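Local coordinates for hypothetical protein (PDB 2O62) that is of unknown function but joins two calycin-like beta domains in one chain, the second related to a biogenesis factor of ATP synthase, at residues 109-114 with 233-238; 118-123 with 213-218. All blocks are in the same frame, centred on the assembly; numbering follows the deposited sequence. Where two conformers were deposited one is given.

Contact 1: residues 109-114 with 233-238; sequences QLFDRN and LFLEAG
Two torsion choices set Gln109 against Leu235. Leu235 carries its CG opposite the backbone N (chi1 -172°), which sends methyl CD1 to the other strand, while Gln109 stays extended beyond CG (chi2 -166°) and runs past it in the opposing direction. The methyl therefore lies alongside the glutamine stem, with Leu235 CD1 3.7 Å from Gln109 CB, and sits squarely over the flat face of the amide, with Leu235 CD1 3.6 Å from Gln109 CD. Leu235 CD1 also approaches the Phe111 ring obliquely, 4.1 Å from Phe111 CE1, and that ring also meets Phe92.

Beyond this apolar touch the buried amide is well provided for. Its OE1 is hydrogen-bonded to Ser223 and its NE2 makes a weak bond to the carbonyl of Thr222, both on strand 219-224; Gln109 NE2 also comes within 2.8 Å of Glu236 O. With an alanine here the Ser223 hydroxyl would probably lose its amide partner, and a gap would be likely to open beside the Leu235 methyl.

The short strand axes run at 145° and come no nearer than 9.5 Å, so side chains and not paired backbones span the space. This is face packing between two beta domains of the calycin clan: strand 103-111 of the N-terminal sheet is laid against strand 233-242 of the C-terminal barrel.

Contact 2: residues 118-123 with 213-218; sequences NGLTLI and LLLPDG
Next to Pro216, against which Leu122 packs, the carboxylate of Asp217 is gripped twice: OD2 forms a salt bridge with Arg103, and OD1 accepts from the backbone N of Arg135. Since Arg103 belongs to the N-terminal sheet, this charge pair is itself a tie between the domains, joining the loop after strand 210-214 to strand 103-111. The carboxylate is buried, and these two partners satisfy both of its oxygens.

The direct meeting of the segments is made of methyl groups. Leu120 CD1 reaches Leu213 CD2 at 3.3 Å, tighter than carbons usually pack, and touches Leu215 CD1 at 4.0 Å. The first pair slides past in opposite directions, whereas the second crosses at a slant, and one methyl thus serves two neighbours. Leu120 turns its CG beside its own backbone N with chi1 at -43°, somewhat off the staggered value, which fits a side chain pressed by this close neighbour. One step along the strand face, Leu122 CD2 lies 4.2 Å from Pro216 CD and 3.9 Å from Pro216 O. Phe23, on adjacent strand 14-23, touches both Leu122 and Pro216 and continues the apolar patch.

No hydrogen bond runs between 118-123 and 213-218. Their association rests on apolar burial and fit of shape; the directional bonds noted for Asp217 lie beside the patch and do not link the two segments.

Both contacts are buried and both join the N-terminal sheet to the C-terminal barrel, through strands that are neighbours in the sheet: 103-111 for contact 1 and 117-127 for contact 2. Their centres lie about 12 Å apart. Leu110 pairs with Asn118 and Gly119 in a classic beta bulge, and Gln109 CG packs 3.5 Å from Leu120 CD2, making the two sites continuous. Their chemistry differs: contact 1 buries an amide among polar partners from the barrel, while contact 2 is a leucine and proline patch with a charge pair nearby. Neither is a surface contact, though contact 1 lies near the loop at 112-114 and contact 2 extends into the loop after strand 210-214.

Contact 1: residues 109-114 with 233-238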
loop_
_atom_site.group_PDB
_atom_site.type_symbol
_atom_site.label_atom_id
_atom_site.label_comp_id
_atom_site.label_asym_id
_atom_site.label_seq_id
_atom_site.Cartn_x
_atom_site.Cartn_y
_atom_site.Cartn_z
ATOM N N GLN A 109 4.150 -0.600 -6.496
ATOM C CA GLN A 109 4.090 0.344 -7.598
ATOM C C GLN A 109 5.460 0.589 -8.168
ATOM O O GLN A 109 6.445 0.705 -7.418
ATOM C CB GLN A 109 3.511 1.697 -7.147
ATOM C CG GLN A 109 2.092 1.628 -6.554
ATOM C CD GLN A 109 1.408 2.974 -6.432
ATOM O OE1 GLN A 109 1.546 3.851 -7.310
ATOM N NE2 GLN A 109 0.618 3.129 -5.375
ATOM N N LEU A 110 5.514 0.704 -9.488
ATOM C CA LEU A 110 6.747 0.823 -10.249
ATOM C C LEU A 110 6.584 1.949 -11.251
ATOM O O LEU A 110 5.634 1.947 -12.040
ATOM C CB LEU A 110 7.063 -0.480 -10.972
ATOM C CG LEU A 110 7.218 -1.713 -10.096
ATOM C CD1 LEU A 110 7.333 -2.918 -10.973
ATOM C CD2 LEU A 110 8.453 -1.622 -9.176
ATOM N N PHE A 111 7.475 2.939 -11.172
ATOM C CA PHE A 111 7.480 4.094 -12.059
ATOM C C PHE A 111 8.672 4.038 -12.990
ATOM O O PHE A 111 9.755 3.548 -12.619
ATOM C CB PHE A 111 7.481 5.422 -11.252
ATOM C CG PHE A 111 6.194 5.649 -10.467
ATOM C CD1 PHE A 111 5.896 4.887 -9.351
ATOM C CD2 PHE A 111 5.255 6.594 -10.899
ATOM C CE1 PHE A 111 4.717 5.066 -8.627
ATOM C CE2 PHE A 111 4.070 6.760 -10.174
ATOM C CZ PHE A 111 3.813 5.989 -9.049
ATOM N N ASP A 112 8.484 4.601 -14.163
ATOM C CA ASP A 112 9.516 4.645 -15.179
ATOM C C ASP A 112 10.450 5.835 -15.036
ATOM O O ASP A 112 10.393 6.584 -14.065
ATOM C CB ASP A 112 8.883 4.530 -16.578
ATOM C CG ASP A 112 8.109 5.745 -17.002
ATOM O OD1 ASP A 112 8.398 6.833 -16.507
ATOM O OD2 ASP A 112 7.216 5.579 -17.868
ATOM N N ARG A 113 11.342 6.002 -15.996
ATOM C CA ARG A 113 12.329 7.066 -15.907
ATOM C C ARG A 113 11.765 8.455 -16.116
ATOM O O ARG A 113 12.427 9.421 -15.763
ATOM C CB ARG A 113 13.470 6.808 -16.885
ATOM C CG ARG A 113 14.230 5.573 -16.520
ATOM C CD ARG A 113 15.363 5.336 -17.452
ATOM N NE ARG A 113 15.801 3.967 -17.310
ATOM C CZ ARG A 113 16.591 3.540 -16.334
ATOM N NH1 ARG A 113 17.037 4.377 -15.398
ATOM N NH2 ARG A 113 16.917 2.281 -16.278
ATOM N N ASN A 114 10.587 8.545 -16.725
ATOM C CA ASN A 114 9.915 9.818 -16.945
ATOM C C ASN A 114 8.949 10.134 -15.814
ATOM O O ASN A 114 8.165 11.097 -15.883
ATOM C CB ASN A 114 9.172 9.808 -18.272
ATOM C CG ASN A 114 10.087 9.548 -19.460
ATOM O OD1 ASN A 114 9.819 8.663 -20.278
ATOM N ND2 ASN A 114 11.177 10.287 -19.549
ATOM N N LEU A 233 6.412 13.548 -2.577
ATOM C CA LEU A 233 5.829 12.391 -3.213
ATOM C C LEU A 233 5.226 11.467 -2.182
ATOM O O LEU A 233 5.741 11.300 -1.069
ATOM C CB LEU A 233 6.890 11.641 -4.002
ATOM C CG LEU A 233 7.484 12.394 -5.190
ATOM C CD1 LEU A 233 8.785 11.762 -5.674
ATOM C CD2 LEU A 233 6.480 12.399 -6.324
ATOM N N PHE A 234 4.139 10.831 -2.584
ATOM C CA PHE A 234 3.323 9.985 -1.705
ATOM C C PHE A 234 2.939 8.736 -2.513
ATOM O O PHE A 234 2.350 8.845 -3.577
ATOM C CB PHE A 234 2.068 10.732 -1.247
ATOM C CG PHE A 234 2.376 12.062 -0.579
ATOM C CD1 PHE A 234 2.603 12.125 0.788
ATOM C CD2 PHE A 234 2.419 13.245 -1.316
ATOM C CE1 PHE A 234 2.902 13.326 1.408
ATOM C CE2 PHE A 234 2.732 14.452 -0.697
ATOM C CZ PHE A 234 2.969 14.494 0.667
ATOM N N LEU A 235 3.366 7.576 -2.040
ATOM C CA LEU A 235 2.982 6.288 -2.616
ATOM C C LEU A 235 1.842 5.769 -1.732
ATOM O O LEU A 235 2.015 5.649 -0.548
ATOM C CB LEU A 235 4.183 5.383 -2.498
ATOM C CG LEU A 235 4.158 4.050 -3.153
ATOM C CD1 LEU A 235 4.307 4.260 -4.632
ATOM C CD2 LEU A 235 5.280 3.180 -2.560
ATOM N N GLU A 236 0.676 5.504 -2.318
ATOM C CA GLU A 236 -0.514 5.146 -1.530
ATOM C C GLU A 236 -1.188 3.924 -2.138
ATOM O O GLU A 236 -1.193 3.705 -3.362
ATOM C CB GLU A 236 -1.563 6.296 -1.358
ATOM C CG GLU A 236 -2.847 5.940 -0.437
ATOM C CD GLU A 236 -3.741 7.166 -0.111
ATOM O OE1 GLU A 236 -3.564 8.172 -0.826
ATOM O OE2 GLU A 236 -4.589 7.154 0.843
ATOM N N ALA A 237 -1.707 3.112 -1.229
ATOM C CA ALA A 237 -2.539 1.975 -1.554
ATOM C C ALA A 237 -3.618 1.892 -0.480
ATOM O O ALA A 237 -3.485 2.434 0.608
ATOM C CB ALA A 237 -1.692 0.691 -1.547
ATOM N N GLY A 238 -4.628 1.127 -0.788
ATOM C CA GLY A 238 -5.794 0.920 0.064
ATOM C C GLY A 238 -6.237 -0.507 -0.053
ATOM O O GLY A 238 -5.965 -1.187 -1.049
#

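Contact 2: residues 118-123 with 213-218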
loop_
_atom_site.group_PDB
_atom_site.type_symbol
_atom_site.label_atom_id
_atom_site.label_comp_id
_atom_site.label_asym_id
_atom_site.label_seq_id
_atom_site.Cartn_x
_atom_site.Cartn_y
_atom_site.Cartn_z
ATOM N N ASN A 118 4.419 2.653 -14.375
ATOM C CA ASN A 118 4.761 1.646 -15.393
ATOM C C ASN A 118 4.066 0.291 -15.142
ATOM O O ASN A 118 3.786 -0.441 -16.055
ATOM C CB ASN A 118 6.274 1.416 -15.414
ATOM C CG ASN A 118 6.720 0.445 -16.498
ATOM O OD1 ASN A 118 7.158 -0.661 -16.187
ATOM N ND2 ASN A 118 6.574 0.833 -17.762
ATOM N N GLY A 119 3.851 -0.056 -13.881
ATOM C CA GLY A 119 3.248 -1.310 -13.561
ATOM C C GLY A 119 3.025 -1.426 -12.066
ATOM O O GLY A 119 3.555 -0.641 -11.252
ATOM N N LEU A 120 2.203 -2.398 -11.727
ATOM C CA LEU A 120 2.000 -2.805 -10.343
ATOM C C LEU A 120 2.100 -4.302 -10.141
ATOM O O LEU A 120 1.812 -5.093 -11.048
ATOM C CB LEU A 120 0.638 -2.397 -9.867
ATOM C CG LEU A 120 0.045 -1.015 -10.185
ATOM C CD1 LEU A 120 -1.433 -1.143 -10.236
ATOM C CD2 LEU A 120 0.364 -0.019 -9.148
ATOM N N THR A 121 2.452 -4.665 -8.920
ATOM C CA THR A 121 2.470 -6.056 -8.500
ATOM C C THR A 121 1.508 -6.147 -7.304
ATOM O O THR A 121 1.580 -5.366 -6.368
ATOM C CB THR A 121 3.888 -6.529 -8.152
ATOM O OG1 THR A 121 4.774 -6.289 -9.256
ATOM C CG2 THR A 121 3.888 -8.050 -7.815
ATOM N N LEU A 122 0.584 -7.081 -7.375
ATOM C CA LEU A 122 -0.368 -7.339 -6.319
ATOM C C LEU A 122 -0.107 -8.712 -5.801
ATOM O O LEU A 122 -0.156 -9.656 -6.549
ATOM C CB LEU A 122 -1.783 -7.217 -6.838
ATOM C CG LEU A 122 -2.877 -7.123 -5.784
ATOM C CD1 LEU A 122 -2.800 -5.769 -5.073
ATOM C CD2 LEU A 122 -4.199 -7.274 -6.525
ATOM N N ILE A 123 0.263 -8.797 -4.521
ATOM C CA ILE A 123 0.595 -10.041 -3.912
ATOM C C ILE A 123 -0.503 -10.338 -2.882
ATOM O O ILE A 123 -0.593 -9.683 -1.831
ATOM C CB ILE A 123 1.967 -9.976 -3.261
ATOM C CG1 ILE A 123 3.038 -9.563 -4.300
ATOM C CG2 ILE A 123 2.303 -11.304 -2.610
ATOM C CD1 ILE A 123 4.430 -9.195 -3.684
ATOM N N LEU A 213 -6.371 3.610 -9.124
ATOM C CA LEU A 213 -6.717 2.436 -9.884
ATOM C C LEU A 213 -7.375 1.424 -8.967
ATOM O O LEU A 213 -6.859 1.110 -7.877
ATOM C CB LEU A 213 -5.471 1.857 -10.532
ATOM C CG LEU A 213 -5.610 0.519 -11.236
ATOM C CD1 LEU A 213 -6.452 0.651 -12.491
ATOM C CD2 LEU A 213 -4.257 -0.059 -11.589
ATOM N N LEU A 214 -8.527 0.927 -9.395
ATOM C CA LEU A 214 -9.290 -0.016 -8.591
ATOM C C LEU A 214 -8.900 -1.424 -9.033
ATOM O O LEU A 214 -8.854 -1.701 -10.236
ATOM C CB LEU A 214 -10.769 0.195 -8.836
ATOM C CG LEU A 214 -11.231 1.662 -8.679
ATOM C CD1 LEU A 214 -12.704 1.742 -9.020
ATOM C CD2 LEU A 214 -10.920 2.182 -7.323
ATOM N N LEU A 215 -8.600 -2.285 -8.070
ATOM C CA LEU A 215 -8.030 -3.578 -8.356
ATOM C C LEU A 215 -8.769 -4.737 -7.718
ATOM O O LEU A 215 -9.734 -4.552 -6.932
ATOM C CB LEU A 215 -6.576 -3.573 -7.847
ATOM C CG LEU A 215 -5.589 -2.658 -8.593
ATOM C CD1 LEU A 215 -4.342 -2.399 -7.733
ATOM C CD2 LEU A 215 -5.242 -3.244 -9.967
ATOM N N PRO A 216 -8.338 -5.969 -8.055
ATOM C CA PRO A 216 -8.852 -7.109 -7.325
ATOM C C PRO A 216 -8.609 -7.092 -5.786
ATOM O O PRO A 216 -7.735 -6.362 -5.241
ATOM C CB PRO A 216 -8.091 -8.284 -7.945
ATOM C CG PRO A 216 -7.698 -7.823 -9.304
ATOM C CD PRO A 216 -7.411 -6.385 -9.143
ATOM N N ASP A 217 -9.389 -7.927 -5.111
ATOM C CA ASP A 217 -9.221 -8.182 -3.677
ATOM C C ASP A 217 -9.425 -6.924 -2.826
ATOM O O ASP A 217 -8.769 -6.746 -1.793
ATOM C CB ASP A 217 -7.840 -8.767 -3.413
ATOM C CG ASP A 217 -7.708 -9.374 -1.995
ATOM O OD1 ASP A 217 -8.651 -10.076 -1.514
ATOM O OD2 ASP A 217 -6.679 -9.125 -1.316
ATOM N N GLY A 218 -10.291 -6.044 -3.319
ATOM C CA GLY A 218 -10.649 -4.776 -2.652
ATOM C C GLY A 218 -9.502 -3.780 -2.576
ATOM O O GLY A 218 -9.559 -2.800 -1.830
#